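Local coordinates for EF0056 (Enterococcus faecalis, PDB 6ORI), which is of unknown function but forms part of the N-terminal region of an enterococcal surface protein, probably connected with biofilm formation, at residues Ile184-Gly188 against Gly214-Thr218; Gly238-His244 against Val342-Leu348; Ile280-Met284 against Lys300-Ala306; Phe377-Leu381 against Asn391-Thr395. All blocks are in the same frame, centred on the assembly; numbering follows the deposited sequence.

Interaction 1: residues Ile184-Gly188 against Gly214-Thr218; sequences IESTG and GSVNT
E185 meets N217 mainly through solvent. A single water gives one proton to the carboxylate oxygen E185 OE1 and the other to T187 OG1, and accepts from N217 ND2 at 3.1 Å, so three side chains of two strands share one oxygen. The glutamate is also held by a salt bridge to R168, which ties its charge to the neighbouring strand 166-173. At S186 the approach becomes direct: N217 OD1 lies 3.5 Å from S186 CA, while S186 OG stays on the side facing 214-218 and has a weak link to a water that lies 2.6 Å from S215 OG. T187 carries the contact. Its backbone N points out of the strand edge and meets N217 OD1 at 2.8 Å, an almost straight bond (178° at the hydrogen) lying in the carbonyl plane of the amide. To reach it, the asparagine adopts an unusual chi1 of -124°, away from the staggered values, and the side-chain amide takes the part a strand carbonyl would play. A further water lies 2.7 Å from T187 O and also near V216 O, though its protons may be shared with other acceptors; another accepts from T218 N at 2.9 Å. The backbones stay apart, with T187 CA and N217 CA separated by 6.1 Å. S186 bonds to I169 and N217 to D243 by their backbones, each within its own sheet. The arrangement is a junction between the edges of two beta-sheets, crossed at 90° and bridged by one asparagine amide and ordered water, consistent with adjoining immunoglobulin-like domains.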
loop_
_atom_site.group_PDB
_atom_site.type_symbol
_atom_site.label_atom_id
_atom_site.label_comp_id
_atom_site.label_asym_id
_atom_site.label_seq_id
_atom_site.Cartn_x
_atom_site.Cartn_y
_atom_site.Cartn_z
ATOM N N ILE A 184 4.985 2.713 8.790
ATOM C CA ILE A 184 5.850 3.088 7.669
ATOM C C ILE A 184 6.272 1.793 6.985
ATOM O O ILE A 184 7.448 1.401 6.969
ATOM C CB ILE A 184 7.044 3.926 8.134
ATOM C CG1 ILE A 184 6.566 5.066 9.040
ATOM C CG2 ILE A 184 7.801 4.506 6.936
ATOM C CD1 ILE A 184 5.556 6.016 8.401
ATOM N N GLU A 185 5.247 1.099 6.507
ATOM C CA GLU A 185 5.409 -0.112 5.744
ATOM C C GLU A 185 4.263 -0.251 4.756
ATOM O O GLU A 185 3.111 0.117 5.048
ATOM C CB GLU A 185 5.481 -1.344 6.631
ATOM C CG GLU A 185 4.263 -1.722 7.382
ATOM C CD GLU A 185 4.436 -3.074 8.034
ATOM O OE1 GLU A 185 4.438 -4.102 7.312
ATOM O OE2 GLU A 185 4.596 -3.109 9.268
ATOM N N SER A 186 4.567 -0.791 3.595
ATOM C CA SER A 186 3.573 -0.996 2.572
ATOM C C SER A 186 3.859 -2.299 1.876
ATOM O O SER A 186 4.991 -2.549 1.470
ATOM C CB SER A 186 3.628 0.161 1.606
ATOM O OG SER A 186 2.608 0.028 0.638
ATOM N N THR A 187 2.829 -3.136 1.744
ATOM C CA THR A 187 2.912 -4.438 1.082
ATOM C C THR A 187 1.914 -4.465 -0.063
ATOM O O THR A 187 0.704 -4.263 0.181
ATOM C CB THR A 187 2.603 -5.582 2.054
ATOM O OG1 THR A 187 3.572 -5.604 3.107
ATOM C CG2 THR A 187 2.606 -6.946 1.343
ATOM N N GLY A 188 2.407 -4.712 -1.283
ATOM C CA GLY A 188 1.582 -4.709 -2.481
ATOM C C GLY A 188 1.989 -5.825 -3.418
ATOM O O GLY A 188 2.712 -6.719 -3.007
ATOM N N GLY A 214 -1.561 5.985 -4.879
ATOM C CA GLY A 214 -2.533 5.347 -4.030
ATOM C C GLY A 214 -2.090 3.919 -3.773
ATOM O O GLY A 214 -1.523 3.261 -4.647
ATOM N N SER A 215 -2.358 3.445 -2.569
ATOM C CA SER A 215 -2.027 2.095 -2.190
ATOM C C SER A 215 -3.119 1.550 -1.304
ATOM O O SER A 215 -3.869 2.298 -0.690
ATOM C CB SER A 215 -0.672 2.042 -1.481
ATOM O OG SER A 215 -0.638 2.927 -0.375
ATOM N N VAL A 216 -3.223 0.231 -1.267
ATOM C CA VAL A 216 -4.110 -0.456 -0.339
ATOM C C VAL A 216 -3.330 -1.531 0.411
ATOM O O VAL A 216 -2.821 -2.469 -0.214
ATOM C CB VAL A 216 -5.299 -1.071 -1.085
ATOM C CG1 VAL A 216 -6.120 -1.945 -0.158
ATOM C CG2 VAL A 216 -6.184 0.015 -1.651
ATOM N N ASN A 217 -3.241 -1.373 1.730
ATOM C CA ASN A 217 -2.651 -2.368 2.639
ATOM C C ASN A 217 -3.817 -3.103 3.271
ATOM O O ASN A 217 -4.903 -2.531 3.447
ATOM C CB ASN A 217 -1.841 -1.689 3.755
ATOM C CG ASN A 217 -0.355 -2.158 3.859
ATOM O OD1 ASN A 217 0.337 -2.386 2.877
ATOM N ND2 ASN A 217 0.119 -2.286 5.090
ATOM N N THR A 218 -3.625 -4.370 3.575
ATOM C CA THR A 218 -4.655 -5.200 4.164
ATOM C C THR A 218 -4.108 -5.850 5.416
ATOM O O THR A 218 -2.896 -6.057 5.557
ATOM C CB THR A 218 -5.124 -6.305 3.208
ATOM O OG1 THR A 218 -4.089 -7.282 3.075
ATOM C CG2 THR A 218 -5.501 -5.758 1.834
HETATM O O HOH W 1 3.039 -3.456 4.930
HETATM O O HOH W 2 0.104 1.903 1.936
HETATM O O HOH W 3 -0.923 -5.179 2.894
HETATM O O HOH W 4 -1.790 -5.236 -0.341
#

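Interaction 2: residues Gly238-His244 against Val342-Leu348; sequences GAIILDH and VRYVLQL
R343 and D243 are brought together by two complementary torsions: the arginine sends CG opposite its own backbone N (chi1 171°) and then bends at chi3 (-65°), which swings the guanidinium back alongside the aspartate rather than past it. The grip is side-on and two-pronged. R343 NE meets D243 OD1 at 2.7 Å and R343 NH2 meets D243 OD2 at 2.9 Å, both on the syn side but tilted out of the carboxylate plane, NH2 more than NE; the two flat groups are turned 31° from coplanar. I241 CG2 packs on the aliphatic part of the arginine, 3.7 Å from R343 CG, and on the same face V345 CG1 touches both I241 CD1 and A239 CB. The opposite face carries I240, L242, H244, V342, Y344 and L346; L242 CB and Y344 CB are 4.1 Å apart. From this face L242 and L346 pack on F377, Y344 and H244 on S379. Between the faces runs a regular antiparallel ladder, in which L242 and Y344 form a hydrogen-bonded pair, each donating to the other (L242 N to Y344 O, 2.8 Å), and H244 and V342 another. Beyond the end of the pairing, L348 N donates to G238 O at 3.0 Å. At the other end a water joins H244 ND1 to Y344 OH, 2.7 Å from the hydroxyl, while H244 NE2 bonds T392 O. R343 NH2 also serves V294 O, so that the buried guanidinium has both a charged and a carbonyl partner. The chemistry implies that the ladder sets the register, while the salt bridge probably offsets the cost of burying the arginine's charge.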
loop_
_atom_site.group_PDB
_atom_site.type_symbol
_atom_site.label_atom_id
_atom_site.label_comp_id
_atom_site.label_asym_id
_atom_site.label_seq_id
_atom_site.Cartn_x
_atom_site.Cartn_y
_atom_site.Cartn_z
ATOM N N GLY A 238 -13.619 -11.164 13.807
ATOM C CA GLY A 238 -12.551 -10.372 13.249
ATOM C C GLY A 238 -12.943 -9.760 11.920
ATOM O O GLY A 238 -14.080 -9.834 11.444
ATOM N N ALA A 239 -11.982 -9.097 11.315
ATOM C CA ALA A 239 -12.253 -8.311 10.130
ATOM C C ALA A 239 -11.031 -8.216 9.259
ATOM O O ALA A 239 -9.898 -8.287 9.746
ATOM C CB ALA A 239 -12.695 -6.937 10.528
ATOM N N ILE A 240 -11.240 -8.067 7.966
ATOM C CA ILE A 240 -10.162 -7.649 7.097
ATOM C C ILE A 240 -10.226 -6.138 6.972
ATOM O O ILE A 240 -11.271 -5.580 6.629
ATOM C CB ILE A 240 -10.223 -8.313 5.722
ATOM C CG1 ILE A 240 -10.075 -9.830 5.867
ATOM C CG2 ILE A 240 -9.134 -7.732 4.808
ATOM C CD1 ILE A 240 -10.440 -10.603 4.612
ATOM N N ILE A 241 -9.114 -5.491 7.299
ATOM C CA ILE A 241 -8.993 -4.040 7.264
ATOM C C ILE A 241 -8.290 -3.631 6.000
ATOM O O ILE A 241 -7.233 -4.160 5.672
ATOM C CB ILE A 241 -8.145 -3.503 8.440
ATOM C CG1 ILE A 241 -8.529 -4.155 9.772
ATOM C CG2 ILE A 241 -8.244 -1.986 8.541
ATOM C CD1 ILE A 241 -9.964 -4.020 10.138
ATOM N N LEU A 242 -8.880 -2.699 5.273
ATOM C CA LEU A 242 -8.285 -2.098 4.083
ATOM C C LEU A 242 -7.886 -0.693 4.451
ATOM O O LEU A 242 -8.738 0.127 4.828
ATOM C CB LEU A 242 -9.253 -2.015 2.913
ATOM C CG LEU A 242 -10.014 -3.262 2.532
ATOM C CD1 LEU A 242 -10.906 -2.998 1.303
ATOM C CD2 LEU A 242 -9.032 -4.372 2.264
ATOM N N ASP A 243 -6.606 -0.399 4.346
ATOM C CA ASP A 243 -6.109 0.950 4.530
ATOM C C ASP A 243 -5.745 1.509 3.163
ATOM O O ASP A 243 -4.761 1.073 2.540
ATOM C CB ASP A 243 -4.923 0.973 5.491
ATOM C CG ASP A 243 -5.358 0.863 6.956
ATOM O OD1 ASP A 243 -6.570 0.939 7.228
ATOM O OD2 ASP A 243 -4.493 0.720 7.837
ATOM N N HIS A 244 -6.594 2.400 2.674
ATOM C CA HIS A 244 -6.384 3.067 1.404
ATOM C C HIS A 244 -5.601 4.332 1.692
ATOM O O HIS A 244 -6.109 5.263 2.313
ATOM C CB HIS A 244 -7.741 3.377 0.765
ATOM C CG HIS A 244 -7.649 4.098 -0.545
ATOM N ND1 HIS A 244 -8.672 4.904 -1.015
ATOM C CD2 HIS A 244 -6.700 4.091 -1.510
ATOM C CE1 HIS A 244 -8.333 5.385 -2.193
ATOM N NE2 HIS A 244 -7.133 4.920 -2.509
ATOM N N VAL A 342 -7.766 6.284 4.395
ATOM C CA VAL A 342 -9.193 5.952 4.463
ATOM C C VAL A 342 -9.227 4.494 4.844
ATOM O O VAL A 342 -8.614 3.673 4.179
ATOM C CB VAL A 342 -9.868 6.176 3.093
ATOM C CG1 VAL A 342 -11.348 5.810 3.144
ATOM C CG2 VAL A 342 -9.689 7.637 2.648
ATOM N N ARG A 343 -9.934 4.165 5.915
ATOM C CA ARG A 343 -9.937 2.802 6.430
ATOM C C ARG A 343 -11.309 2.158 6.256
ATOM O O ARG A 343 -12.342 2.747 6.637
ATOM C CB ARG A 343 -9.501 2.807 7.900
ATOM C CG ARG A 343 -9.680 1.458 8.571
ATOM C CD ARG A 343 -8.958 1.435 9.892
ATOM N NE ARG A 343 -7.519 1.561 9.680
ATOM C CZ ARG A 343 -6.644 2.057 10.549
ATOM N NH1 ARG A 343 -7.038 2.501 11.725
ATOM N NH2 ARG A 343 -5.360 2.136 10.216
ATOM N N TYR A 344 -11.321 0.937 5.725
ATOM C CA TYR A 344 -12.523 0.133 5.610
ATOM C C TYR A 344 -12.376 -1.118 6.450
ATOM O O TYR A 344 -11.337 -1.818 6.404
ATOM C CB TYR A 344 -12.775 -0.232 4.146
ATOM C CG TYR A 344 -12.882 0.969 3.250
ATOM C CD1 TYR A 344 -13.986 1.809 3.323
ATOM C CD2 TYR A 344 -11.909 1.257 2.309
ATOM C CE1 TYR A 344 -14.107 2.893 2.541
ATOM C CE2 TYR A 344 -12.022 2.371 1.496
ATOM C CZ TYR A 344 -13.133 3.168 1.605
ATOM O OH TYR A 344 -13.334 4.280 0.842
ATOM N N VAL A 345 -13.387 -1.399 7.258
ATOM C CA VAL A 345 -13.398 -2.554 8.142
ATOM C C VAL A 345 -14.436 -3.556 7.626
ATOM O O VAL A 345 -15.639 -3.283 7.680
ATOM C CB VAL A 345 -13.733 -2.125 9.570
ATOM C CG1 VAL A 345 -13.736 -3.317 10.486
ATOM C CG2 VAL A 345 -12.770 -1.056 10.075
ATOM N N LEU A 346 -13.972 -4.698 7.135
ATOM C CA LEU A 346 -14.833 -5.726 6.546
ATOM C C LEU A 346 -15.036 -6.789 7.593
ATOM O O LEU A 346 -14.176 -7.638 7.786
ATOM C CB LEU A 346 -14.167 -6.347 5.306
ATOM C CG LEU A 346 -13.592 -5.389 4.251
ATOM C CD1 LEU A 346 -12.967 -6.156 3.111
ATOM C CD2 LEU A 346 -14.669 -4.494 3.716
ATOM N N GLN A 347 -16.160 -6.744 8.282
ATOM C CA GLN A 347 -16.446 -7.713 9.323
ATOM C C GLN A 347 -16.758 -9.061 8.711
ATOM O O GLN A 347 -17.555 -9.164 7.791
ATOM C CB GLN A 347 -17.618 -7.233 10.164
ATOM C CG GLN A 347 -17.391 -5.843 10.770
ATOM C CD GLN A 347 -18.321 -5.547 11.921
ATOM O OE1 GLN A 347 -19.444 -6.049 11.972
ATOM N NE2 GLN A 347 -17.857 -4.728 12.861
ATOM N N LEU A 348 -16.091 -10.101 9.188
ATOM C CA LEU A 348 -16.324 -11.438 8.671
ATOM C C LEU A 348 -17.517 -12.096 9.353
ATOM O O LEU A 348 -17.780 -11.874 10.522
ATOM C CB LEU A 348 -15.079 -12.289 8.879
ATOM C CG LEU A 348 -13.820 -11.769 8.190
ATOM C CD1 LEU A 348 -12.648 -12.629 8.601
ATOM C CD2 LEU A 348 -13.965 -11.726 6.696
HETATM O O HOH W 5 -16.638 -10.228 12.609
HETATM O O HOH W 6 -11.542 4.890 -1.067
#

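Interaction 3: residues Ile280-Met284 against Lys300-Ala306; sequences IQMHM and KKVADLA
M282 faces both V302 and A303 across the strand pair, a classic beta bulge; around it the apolar side chains pack closely. M282 O takes a firm bond from V302 N at 2.8 Å and only a weak one from A303 N, while M282 N returns to A303 O at 2.9 Å. The bulge shifts the pairing by one residue, so H283 lies opposite K301 and not V302. The methionine chain runs out extended, its CG 4.0 Å from V302 CG2, and its CB receives L305 CD1 at 3.8 Å; the side chains of L305 and I280 cross at about a right angle, with L305 CB against I280 CG2. The other face is more polar, yet Q281 and H283 are buried. There the aliphatic part of K301 crosses Q281, K301 CD lying 3.7 Å from Q281 CD, before the chain bends at chi4 to bring NZ to D304 OD1 at 2.9 Å. H283 NE2 donates to Q281 OE1 in the plane of its ring and on a lone pair of the amide, which orients the imidazole against the amide; Q281 OE1 is also bonded by S233 N. The solvent side is at D304 and A306 and at K300, which runs beside M284, sharing a direction with it. Strand 300-304 is the outermost of its sheet; strand 340-348 flanks the other edge of 280-284, and strands 264-269 and 318-322 cover the face bearing M282 and L305.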
loop_
_atom_site.group_PDB
_atom_site.type_symbol
_atom_site.label_atom_id
_atom_site.label_comp_id
_atom_site.label_asym_id
_atom_site.label_seq_id
_atom_site.Cartn_x
_atom_site.Cartn_y
_atom_site.Cartn_z
ATOM N N ILE A 280 -19.740 -3.383 7.112
ATOM C CA ILE A 280 -18.593 -2.703 6.528
ATOM C C ILE A 280 -18.586 -1.313 7.122
ATOM O O ILE A 280 -19.526 -0.540 6.909
ATOM C CB ILE A 280 -18.664 -2.626 4.997
ATOM C CG1 ILE A 280 -18.830 -4.029 4.429
ATOM C CG2 ILE A 280 -17.413 -1.949 4.443
ATOM C CD1 ILE A 280 -19.215 -4.064 2.986
ATOM N N GLN A 281 -17.555 -0.998 7.895
ATOM C CA GLN A 281 -17.423 0.310 8.534
ATOM C C GLN A 281 -16.392 1.156 7.836
ATOM O O GLN A 281 -15.348 0.653 7.427
ATOM C CB GLN A 281 -17.001 0.201 10.008
ATOM C CG GLN A 281 -17.824 -0.788 10.817
ATOM C CD GLN A 281 -17.536 -0.735 12.305
ATOM O OE1 GLN A 281 -16.539 -0.188 12.776
ATOM N NE2 GLN A 281 -18.448 -1.313 13.074
ATOM N N MET A 282 -16.660 2.448 7.730
ATOM C CA MET A 282 -15.676 3.415 7.264
ATOM C C MET A 282 -15.139 4.124 8.480
ATOM O O MET A 282 -15.926 4.606 9.337
ATOM C CB MET A 282 -16.334 4.433 6.338
ATOM C CG MET A 282 -15.347 5.276 5.579
ATOM S SD MET A 282 -16.251 6.393 4.507
ATOM C CE MET A 282 -14.888 7.116 3.610
ATOM N N HIS A 283 -13.817 4.169 8.610
ATOM C CA HIS A 283 -13.185 4.915 9.690
ATOM C C HIS A 283 -12.379 6.069 9.150
ATOM O O HIS A 283 -11.725 5.941 8.106
ATOM C CB HIS A 283 -12.242 4.024 10.503
ATOM C CG HIS A 283 -12.923 2.943 11.289
ATOM N ND1 HIS A 283 -12.275 2.208 12.262
ATOM C CD2 HIS A 283 -14.193 2.483 11.257
ATOM C CE1 HIS A 283 -13.117 1.332 12.780
ATOM N NE2 HIS A 283 -14.294 1.484 12.198
ATOM N N MET A 284 -12.385 7.158 9.893
ATOM C CA MET A 284 -11.515 8.286 9.658
ATOM C C MET A 284 -10.239 8.067 10.441
ATOM O O MET A 284 -10.289 7.719 11.626
ATOM C CB MET A 284 -12.202 9.564 10.117
ATOM C CG MET A 284 -11.348 10.795 9.905
ATOM S SD MET A 284 -12.101 12.334 10.453
ATOM C CE MET A 284 -13.260 12.622 9.128
ATOM N N LYS A 300 -11.854 6.571 14.013
ATOM C CA LYS A 300 -13.204 6.868 14.474
ATOM C C LYS A 300 -14.166 6.400 13.390
ATOM O O LYS A 300 -13.935 6.663 12.209
ATOM C CB LYS A 300 -13.350 8.375 14.708
ATOM C CG LYS A 300 -14.746 8.892 14.925
ATOM C CD LYS A 300 -14.982 10.162 14.111
ATOM C CE LYS A 300 -14.047 11.292 14.524
ATOM N NZ LYS A 300 -14.089 12.417 13.555
ATOM N N LYS A 301 -15.245 5.717 13.758
ATOM C CA LYS A 301 -16.214 5.281 12.757
ATOM C C LYS A 301 -17.026 6.465 12.268
ATOM O O LYS A 301 -17.547 7.239 13.079
ATOM C CB LYS A 301 -17.153 4.209 13.307
ATOM C CG LYS A 301 -18.162 3.741 12.285
ATOM C CD LYS A 301 -19.032 2.632 12.863
ATOM C CE LYS A 301 -20.093 2.198 11.903
ATOM N NZ LYS A 301 -21.352 2.875 12.268
ATOM N N VAL A 302 -17.094 6.626 10.949
ATOM C CA VAL A 302 -17.825 7.725 10.355
ATOM C C VAL A 302 -18.993 7.286 9.490
ATOM O O VAL A 302 -19.845 8.120 9.174
ATOM C CB VAL A 302 -16.903 8.655 9.558
ATOM C CG1 VAL A 302 -15.937 9.361 10.497
ATOM C CG2 VAL A 302 -16.161 7.917 8.450
ATOM N N ALA A 303 -19.066 6.022 9.106
ATOM C CA ALA A 303 -20.205 5.542 8.318
ATOM C C ALA A 303 -20.342 4.055 8.307
ATOM O O ALA A 303 -19.354 3.328 8.430
ATOM C CB ALA A 303 -20.100 6.018 6.884
ATOM N N ASP A 304 -21.576 3.604 8.145
ATOM C CA ASP A 304 -21.901 2.249 7.718
ATOM C C ASP A 304 -21.915 2.253 6.204
ATOM O O ASP A 304 -22.541 3.127 5.608
ATOM C CB ASP A 304 -23.295 1.871 8.214
ATOM C CG ASP A 304 -23.374 1.770 9.715
ATOM O OD1 ASP A 304 -22.538 1.055 10.318
ATOM O OD2 ASP A 304 -24.282 2.409 10.288
ATOM N N LEU A 305 -21.247 1.288 5.589
ATOM C CA LEU A 305 -21.131 1.173 4.134
ATOM C C LEU A 305 -21.860 -0.032 3.587
ATOM O O LEU A 305 -22.098 -1.020 4.309
ATOM C CB LEU A 305 -19.659 1.043 3.752
ATOM C CG LEU A 305 -18.782 2.225 4.151
ATOM C CD1 LEU A 305 -17.344 1.943 3.710
ATOM C CD2 LEU A 305 -19.259 3.548 3.580
ATOM N N ALA A 306 -22.180 0.013 2.297
ATOM C CA ALA A 306 -22.766 -1.125 1.597
ATOM C C ALA A 306 -21.867 -1.592 0.471
ATOM O O ALA A 306 -21.000 -0.851 -0.016
ATOM C CB ALA A 306 -24.110 -0.729 1.028
HETATM O O HOH W 7 -21.165 -1.029 9.480
#

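Interaction 4: residues Phe377-Leu381 against Asn391-Thr395; sequences FDSWL and NTYGT
D378 and T395 lie side by side, pointing the same way, in a cluster of polar side chains. T395 OG1 comes within 2.9 Å of D378 OD1 and within 3.2 Å of F377 O, and the hydroxyl is also bonded to Y189 OH. Y393 adds a second hydroxyl to the same carboxylate oxygen: Y393 OH and D378 OD1 are 2.5 Å apart, a separation so short that its detail is doubtful. The phenol reaches there because Y393 CG is set opposite its backbone N (chi1 173°), which carries the ring along the strand toward the aspartate, its plane 25° from that of the carboxylate. The backbone bonds follow a simpler pattern. S379 N donates to G394 O at 3.0 Å and G394 N returns to S379 O at 2.9 Å, a hydrogen-bonded antiparallel pair beside the non-hydrogen-bonded pair of D378 and T395. This is the body of the beta hairpin formed by strands 375-382 and 394-398, at the edge of a four-stranded antiparallel sheet. Toward the turn the backbone pairing gives way to a side chain: L381 N donates to T392 OG1 at 3.0 Å, and that hydroxyl is also bonded to I389 O. Apolar packing is the third kind. W380 CB rests 4.0 Å from Y393 CB; the indole of W380 brushes Y393 CD1 with its CE3, then leads away toward F197, while the ring of Y393 meets Y198 edge-to-face.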
loop_
_atom_site.group_PDB
_atom_site.type_symbol
_atom_site.label_atom_id
_atom_site.label_comp_id
_atom_site.label_asym_id
_atom_site.label_seq_id
_atom_site.Cartn_x
_atom_site.Cartn_y
_atom_site.Cartn_z
ATOM N N PHE A 377 -8.244 -6.644 -3.393
ATOM C CA PHE A 377 -9.019 -5.499 -2.934
ATOM C C PHE A 377 -8.572 -4.233 -3.655
ATOM O O PHE A 377 -7.391 -4.019 -3.872
ATOM C CB PHE A 377 -8.849 -5.301 -1.430
ATOM C CG PHE A 377 -9.146 -6.530 -0.629
ATOM C CD1 PHE A 377 -8.167 -7.457 -0.377
ATOM C CD2 PHE A 377 -10.417 -6.781 -0.166
ATOM C CE1 PHE A 377 -8.444 -8.576 0.341
ATOM C CE2 PHE A 377 -10.683 -7.916 0.551
ATOM C CZ PHE A 377 -9.699 -8.811 0.805
ATOM N N ASP A 378 -9.506 -3.349 -3.971
ATOM C CA ASP A 378 -9.162 -2.095 -4.651
ATOM C C ASP A 378 -9.836 -0.938 -3.939
ATOM O O ASP A 378 -10.875 -1.114 -3.303
ATOM C CB ASP A 378 -9.639 -2.131 -6.100
ATOM C CG ASP A 378 -9.248 -3.409 -6.816
ATOM O OD1 ASP A 378 -8.147 -3.446 -7.388
ATOM O OD2 ASP A 378 -10.018 -4.394 -6.776
ATOM N N SER A 379 -9.265 0.247 -4.072
ATOM C CA SER A 379 -9.874 1.454 -3.534
ATOM C C SER A 379 -9.439 2.633 -4.376
ATOM O O SER A 379 -8.324 2.654 -4.894
ATOM C CB SER A 379 -9.476 1.676 -2.087
ATOM O OG SER A 379 -9.840 0.573 -1.291
ATOM N N TRP A 380 -10.306 3.630 -4.511
ATOM C CA TRP A 380 -9.963 4.813 -5.282
ATOM C C TRP A 380 -10.914 5.933 -4.935
ATOM O O TRP A 380 -11.999 5.683 -4.388
ATOM C CB TRP A 380 -9.977 4.541 -6.802
ATOM C CG TRP A 380 -11.333 4.190 -7.399
ATOM C CD1 TRP A 380 -12.174 5.020 -8.101
ATOM C CD2 TRP A 380 -11.982 2.908 -7.361
ATOM N NE1 TRP A 380 -13.308 4.332 -8.486
ATOM C CE2 TRP A 380 -13.216 3.041 -8.042
ATOM C CE3 TRP A 380 -11.653 1.669 -6.801
ATOM C CZ2 TRP A 380 -14.103 1.978 -8.181
ATOM C CZ3 TRP A 380 -12.540 0.629 -6.930
ATOM C CH2 TRP A 380 -13.750 0.792 -7.611
ATOM N N LEU A 381 -10.537 7.166 -5.252
ATOM C CA LEU A 381 -11.480 8.281 -5.195
ATOM C C LEU A 381 -11.973 8.572 -6.590
ATOM O O LEU A 381 -11.212 8.440 -7.561
ATOM C CB LEU A 381 -10.811 9.528 -4.602
ATOM C CG LEU A 381 -10.206 9.374 -3.202
ATOM C CD1 LEU A 381 -9.737 10.717 -2.696
ATOM C CD2 LEU A 381 -11.152 8.757 -2.205
ATOM N N ASN A 391 -4.187 9.020 -9.865
ATOM C CA ASN A 391 -3.186 8.546 -8.914
ATOM C C ASN A 391 -3.784 8.267 -7.536
ATOM O O ASN A 391 -3.057 8.248 -6.554
ATOM C CB ASN A 391 -1.961 9.473 -8.844
ATOM C CG ASN A 391 -1.077 9.333 -10.055
ATOM O OD1 ASN A 391 -0.925 8.250 -10.587
ATOM N ND2 ASN A 391 -0.505 10.432 -10.498
ATOM N N THR A 392 -5.100 8.050 -7.441
ATOM C CA THR A 392 -5.720 7.657 -6.171
ATOM C C THR A 392 -6.123 6.201 -6.137
ATOM O O THR A 392 -6.588 5.738 -5.113
ATOM C CB THR A 392 -6.942 8.512 -5.798
ATOM O OG1 THR A 392 -8.072 8.241 -6.653
ATOM C CG2 THR A 392 -6.597 9.990 -5.788
ATOM N N TYR A 393 -5.946 5.480 -7.236
ATOM C CA TYR A 393 -6.293 4.069 -7.262
ATOM C C TYR A 393 -5.191 3.246 -6.609
ATOM O O TYR A 393 -4.001 3.378 -6.960
ATOM C CB TYR A 393 -6.549 3.581 -8.699
ATOM C CG TYR A 393 -6.746 2.098 -8.826
ATOM C CD1 TYR A 393 -8.007 1.537 -8.733
ATOM C CD2 TYR A 393 -5.653 1.256 -9.014
ATOM C CE1 TYR A 393 -8.176 0.136 -8.868
ATOM C CE2 TYR A 393 -5.811 -0.103 -9.138
ATOM C CZ TYR A 393 -7.061 -0.650 -9.047
ATOM O OH TYR A 393 -7.190 -2.030 -9.171
ATOM N N GLY A 394 -5.577 2.394 -5.676
ATOM C CA GLY A 394 -4.673 1.423 -5.109
ATOM C C GLY A 394 -5.292 0.044 -5.175
ATOM O O GLY A 394 -6.517 -0.118 -5.156
ATOM N N THR A 395 -4.437 -0.957 -5.254
ATOM C CA THR A 395 -4.895 -2.332 -5.187
ATOM C C THR A 395 -3.991 -3.090 -4.265
ATOM O O THR A 395 -2.790 -2.823 -4.195
ATOM C CB THR A 395 -4.972 -2.998 -6.573
ATOM O OG1 THR A 395 -5.501 -4.319 -6.453
ATOM C CG2 THR A 395 -3.606 -3.067 -7.247
#

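Overall arrangement
From the N terminus, interaction 1 comes first: it closes a short, mostly irregular loop of 25 residues and joins the ten-stranded sheet to the edge of the five-stranded one. Interaction 2 then opens and closes a much longer loop, inside which interaction 3 is nested, closing a loop of 15 residues without helix or strand; the two share the five-stranded sheet, with strands 340-348 and 277-284 as neighbours. Interaction 4 follows near the C terminus, closing the nine-residue connection of a hairpin. Strand 211-221 adjoins 239-248, so interaction 1 touches interaction 2, and the four-stranded sheet of interaction 4 packs on both.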